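Long-range contact in outer membrane porin protein 32 (PDB 2FGQ), which forms anion-selective channels across the bacterial outer membrane as a homotrimeric porin: residues 298-310 with 314-326. Sequence-based numbering, arbitrary orientation.
With CA (calcium ion), chain C.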
loop_
_atom_site.group_PDB
_atom_site.type_symbol
_atom_site.label_atom_id
_atom_site.label_comp_id
_atom_site.label_asym_id
_atom_site.label_seq_id
_atom_site.Cartn_x
_atom_site.Cartn_y
_atom_site.Cartn_z
ATOM N N LYS A 298 -15.745 2.288 36.762
ATOM C CA LYS A 298 -16.838 2.408 37.737
ATOM C C LYS A 298 -18.159 2.611 37.008
ATOM O O LYS A 298 -18.224 3.167 35.885
ATOM C CB LYS A 298 -16.567 3.573 38.683
ATOM C CG LYS A 298 -15.263 3.485 39.450
ATOM C CD LYS A 298 -15.178 2.270 40.362
ATOM C CE LYS A 298 -15.798 2.539 41.731
ATOM N NZ LYS A 298 -15.730 1.274 42.573
ATOM N N ASP A 299 -19.238 2.153 37.636
ATOM C CA ASP A 299 -20.584 2.452 37.189
ATOM C C ASP A 299 -20.827 2.059 35.735
ATOM O O ASP A 299 -20.725 0.857 35.398
ATOM C CB ASP A 299 -20.886 3.920 37.498
ATOM C CG ASP A 299 -20.797 4.212 38.972
ATOM O OD1 ASP A 299 -21.426 3.454 39.739
ATOM O OD2 ASP A 299 -20.148 5.167 39.473
ATOM N N ALA A 300 -21.099 3.017 34.857
ATOM C CA ALA A 300 -21.443 2.707 33.471
ATOM C C ALA A 300 -20.238 2.690 32.505
ATOM O O ALA A 300 -20.381 2.457 31.315
ATOM C CB ALA A 300 -22.494 3.670 32.965
ATOM N N SER A 301 -19.067 2.996 33.016
ATOM C CA SER A 301 -17.862 3.041 32.184
ATOM C C SER A 301 -17.487 1.658 31.666
ATOM O O SER A 301 -17.582 0.668 32.393
ATOM C CB SER A 301 -16.717 3.668 32.979
ATOM O OG SER A 301 -15.556 3.852 32.184
ATOM N N THR A 302 -17.061 1.627 30.413
ATOM C CA THR A 302 -16.768 0.401 29.668
ATOM C C THR A 302 -15.423 0.452 28.930
ATOM O O THR A 302 -15.247 -0.251 27.928
ATOM C CB THR A 302 -17.856 0.104 28.603
ATOM O OG1 THR A 302 -18.015 1.237 27.752
ATOM C CG2 THR A 302 -19.210 -0.175 29.235
ATOM N N LEU A 303 -14.505 1.294 29.387
ATOM C CA LEU A 303 -13.220 1.450 28.722
ATOM C C LEU A 303 -12.370 0.197 28.786
ATOM O O LEU A 303 -12.320 -0.493 29.791
ATOM C CB LEU A 303 -12.443 2.629 29.290
ATOM C CG LEU A 303 -13.111 3.998 29.156
ATOM C CD1 LEU A 303 -12.217 5.025 29.818
ATOM C CD2 LEU A 303 -13.412 4.383 27.691
ATOM N N GLY A 304 -11.665 -0.046 27.702
ATOM C CA GLY A 304 -10.740 -1.155 27.632
ATOM C C GLY A 304 -9.330 -0.736 27.271
ATOM O O GLY A 304 -9.097 0.286 26.589
ATOM N N LEU A 305 -8.389 -1.557 27.690
ATOM C CA LEU A 305 -6.993 -1.354 27.372
ATOM C C LEU A 305 -6.739 -1.584 25.875
ATOM O O LEU A 305 -7.413 -2.397 25.211
ATOM C CB LEU A 305 -6.138 -2.281 28.195
ATOM C CG LEU A 305 -6.168 -2.085 29.700
ATOM C CD1 LEU A 305 -5.583 -3.312 30.404
ATOM C CD2 LEU A 305 -5.417 -0.818 30.059
ATOM N N GLN A 306 -5.725 -0.921 25.359
ATOM C CA GLN A 306 -5.497 -0.911 23.909
ATOM C C GLN A 306 -4.364 -1.862 23.516
ATOM O O GLN A 306 -3.251 -1.413 23.193
ATOM C CB GLN A 306 -5.201 0.510 23.476
ATOM C CG GLN A 306 -6.386 1.429 23.745
ATOM C CD GLN A 306 -7.631 1.001 23.036
ATOM O OE1 GLN A 306 -8.611 0.510 23.662
ATOM N NE2 GLN A 306 -7.634 1.183 21.736
ATOM N N ALA A 307 -4.639 -3.172 23.561
ATOM C CA ALA A 307 -3.626 -4.177 23.171
ATOM C C ALA A 307 -3.725 -4.346 21.647
ATOM O O ALA A 307 -4.443 -5.237 21.173
ATOM C CB ALA A 307 -3.850 -5.521 23.875
ATOM N N LYS A 308 -3.071 -3.460 20.896
ATOM C CA LYS A 308 -3.222 -3.393 19.448
ATOM C C LYS A 308 -2.825 -4.735 18.846
ATOM O O LYS A 308 -1.760 -5.273 19.166
ATOM C CB LYS A 308 -2.358 -2.305 18.857
ATOM C CG LYS A 308 -2.510 -2.126 17.366
ATOM C CD LYS A 308 -1.723 -0.896 16.863
ATOM C CE LYS A 308 -2.535 0.394 16.951
ATOM N NZ LYS A 308 -1.758 1.596 16.556
ATOM N N GLY A 309 -3.687 -5.235 17.969
ATOM C CA GLY A 309 -3.494 -6.510 17.293
ATOM C C GLY A 309 -3.958 -7.684 18.096
ATOM O O GLY A 309 -3.860 -8.812 17.609
ATOM N N VAL A 310 -4.449 -7.451 19.314
ATOM C CA VAL A 310 -4.977 -8.552 20.130
ATOM C C VAL A 310 -6.408 -8.260 20.544
ATOM O O VAL A 310 -7.331 -8.964 20.138
ATOM C CB VAL A 310 -4.062 -8.901 21.333
ATOM C CG1 VAL A 310 -4.691 -10.003 22.192
ATOM C CG2 VAL A 310 -2.713 -9.360 20.810
ATOM N N GLY A 314 -14.007 -2.599 24.206
ATOM C CA GLY A 314 -14.471 -2.299 25.533
ATOM C C GLY A 314 -14.646 -3.515 26.404
ATOM O O GLY A 314 -14.430 -4.668 26.006
ATOM N N VAL A 315 -15.036 -3.257 27.645
ATOM C CA VAL A 315 -15.404 -4.300 28.568
ATOM C C VAL A 315 -16.805 -4.033 29.111
ATOM O O VAL A 315 -17.367 -2.971 28.873
ATOM C CB VAL A 315 -14.389 -4.432 29.725
ATOM C CG1 VAL A 315 -13.004 -4.780 29.169
ATOM C CG2 VAL A 315 -14.331 -3.174 30.620
ATOM N N GLN A 316 -17.369 -4.994 29.842
ATOM C CA GLN A 316 -18.685 -4.779 30.434
ATOM C C GLN A 316 -18.637 -3.635 31.465
ATOM O O GLN A 316 -17.626 -3.377 32.118
ATOM C CB GLN A 316 -19.178 -6.059 31.084
ATOM C CG GLN A 316 -19.327 -7.195 30.114
ATOM C CD GLN A 316 -19.234 -8.560 30.782
ATOM O OE1 GLN A 316 -20.221 -9.255 30.818
ATOM N NE2 GLN A 316 -18.045 -8.940 31.308
ATOM N N ALA A 317 -19.767 -2.957 31.620
ATOM C CA ALA A 317 -19.864 -1.825 32.525
ATOM C C ALA A 317 -19.371 -2.158 33.916
ATOM O O ALA A 317 -19.741 -3.195 34.501
ATOM C CB ALA A 317 -21.312 -1.354 32.598
ATOM N N GLY A 318 -18.496 -1.312 34.423
ATOM C CA GLY A 318 -18.024 -1.413 35.783
ATOM C C GLY A 318 -16.999 -2.484 36.063
ATOM O O GLY A 318 -16.640 -2.705 37.229
ATOM N N GLU A 319 -16.487 -3.098 35.002
ATOM C CA GLU A 319 -15.504 -4.152 35.148
ATOM C C GLU A 319 -14.094 -3.602 35.204
ATOM O O GLU A 319 -13.790 -2.574 34.599
ATOM C CB GLU A 319 -15.570 -5.115 33.962
ATOM C CG GLU A 319 -16.806 -5.989 33.914
ATOM C CD GLU A 319 -16.844 -7.018 35.020
ATOM O OE1 GLU A 319 -15.845 -7.729 35.230
ATOM O OE2 GLU A 319 -17.879 -7.093 35.699
ATOM N N SER A 320 -13.226 -4.310 35.912
ATOM C CA SER A 320 -11.818 -4.014 35.913
ATOM C C SER A 320 -11.185 -4.970 34.911
ATOM O O SER A 320 -11.599 -6.123 34.790
ATOM C CB SER A 320 -11.216 -4.270 37.290
ATOM O OG SER A 320 -11.744 -3.355 38.246
ATOM N N GLN A 321 -10.156 -4.506 34.228
ATOM C CA GLN A 321 -9.433 -5.308 33.248
ATOM C C GLN A 321 -7.930 -5.201 33.509
ATOM O O GLN A 321 -7.405 -4.143 33.815
ATOM C CB GLN A 321 -9.756 -4.780 31.872
ATOM C CG GLN A 321 -9.327 -5.659 30.708
ATOM C CD GLN A 321 -9.346 -4.895 29.367
ATOM O OE1 GLN A 321 -9.693 -5.454 28.300
ATOM N NE2 GLN A 321 -8.970 -3.639 29.428
ATOM N N THR A 322 -7.244 -6.327 33.387
ATOM C CA THR A 322 -5.812 -6.384 33.487
ATOM C C THR A 322 -5.243 -6.764 32.138
ATOM O O THR A 322 -5.771 -7.634 31.457
ATOM C CB THR A 322 -5.422 -7.437 34.539
ATOM O OG1 THR A 322 -6.035 -7.092 35.790
ATOM C CG2 THR A 322 -3.936 -7.423 34.829
ATOM N N GLY A 323 -4.134 -6.145 31.792
ATOM C CA GLY A 323 -3.452 -6.456 30.543
ATOM C C GLY A 323 -1.959 -6.494 30.691
ATOM O O GLY A 323 -1.371 -5.867 31.577
ATOM N N VAL A 324 -1.337 -7.258 29.806
ATOM C CA VAL A 324 0.106 -7.429 29.779
ATOM C C VAL A 324 0.542 -7.414 28.305
ATOM O O VAL A 324 -0.134 -7.996 27.442
ATOM C CB VAL A 324 0.520 -8.819 30.374
ATOM C CG1 VAL A 324 2.037 -8.936 30.424
ATOM C CG2 VAL A 324 -0.083 -9.010 31.707
ATOM N N GLN A 325 1.699 -6.812 28.042
ATOM C CA GLN A 325 2.348 -6.857 26.711
ATOM C C GLN A 325 3.821 -7.077 26.964
ATOM O O GLN A 325 4.419 -6.399 27.818
ATOM C CB GLN A 325 2.248 -5.521 25.962
ATOM C CG GLN A 325 0.960 -5.173 25.414
ATOM C CD GLN A 325 0.962 -3.816 24.732
ATOM O OE1 GLN A 325 1.473 -2.851 25.303
ATOM N NE2 GLN A 325 0.359 -3.733 23.552
ATOM N N VAL A 326 4.418 -8.002 26.238
ATOM C CA VAL A 326 5.858 -8.209 26.297
ATOM C C VAL A 326 6.327 -8.332 24.846
ATOM O O VAL A 326 5.787 -9.121 24.104
ATOM C CB VAL A 326 6.200 -9.493 27.070
ATOM C CG1 VAL A 326 7.675 -9.823 26.991
ATOM C CG2 VAL A 326 5.791 -9.360 28.553
HETATM CA CA CA C . -2.789 -10.222 16.176
HETATM O O HOH W 1 -0.604 -5.737 21.736
HETATM O O HOH W 2 -0.354 -1.934 21.470
HETATM O O HOH W 3 -4.368 -9.651 14.373
#
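Leu305 lies against Gln321 where the loop between strands 286-297 and 320-331 of a 16-stranded porin barrel folds back along the last strand. On strand 320-326, Gln321 and Gln325 point toward the loop, as a side chain at Gly323 would. With CG opposite the backbone N (chi1 -168°), Gln321 lays its amide alongside Leu305, the two side chains running past each other in opposite directions; its CD comes within 3.9 Å of Leu305 N. Leu305 CD1 continues to 3.5 Å from Gly323 N, and a CB on Gly323 would clash with that methyl. Replacing Gln321 by an alanine would take away the amide beside Leu305 N and CG and is likely to leave a gap there. Near the strand ends, where turns 298-301 and 316-319 lie side by side, the backbones pair directly. Gly318 N reaches Ser301 O at 3.0 Å in a nearly straight hydrogen bond (168° at the hydrogen), whereas that from Val315 N to Thr302 O (3.0 Å) comes in 45° above the carbonyl plane. At the other end Gln325 NE2 donates to two waters, one also accepting from Lys308 N at 3.2 Å, the other donating to Lys308 O, while Gln325 OE1 accepts from Ile112 N. Gly309 O binds calcium at 2.3 Å, with Leu29 O, Asp64 OD2, a water, and Glu158 OE1 and Asn136 OD1 of a neighbouring subunit.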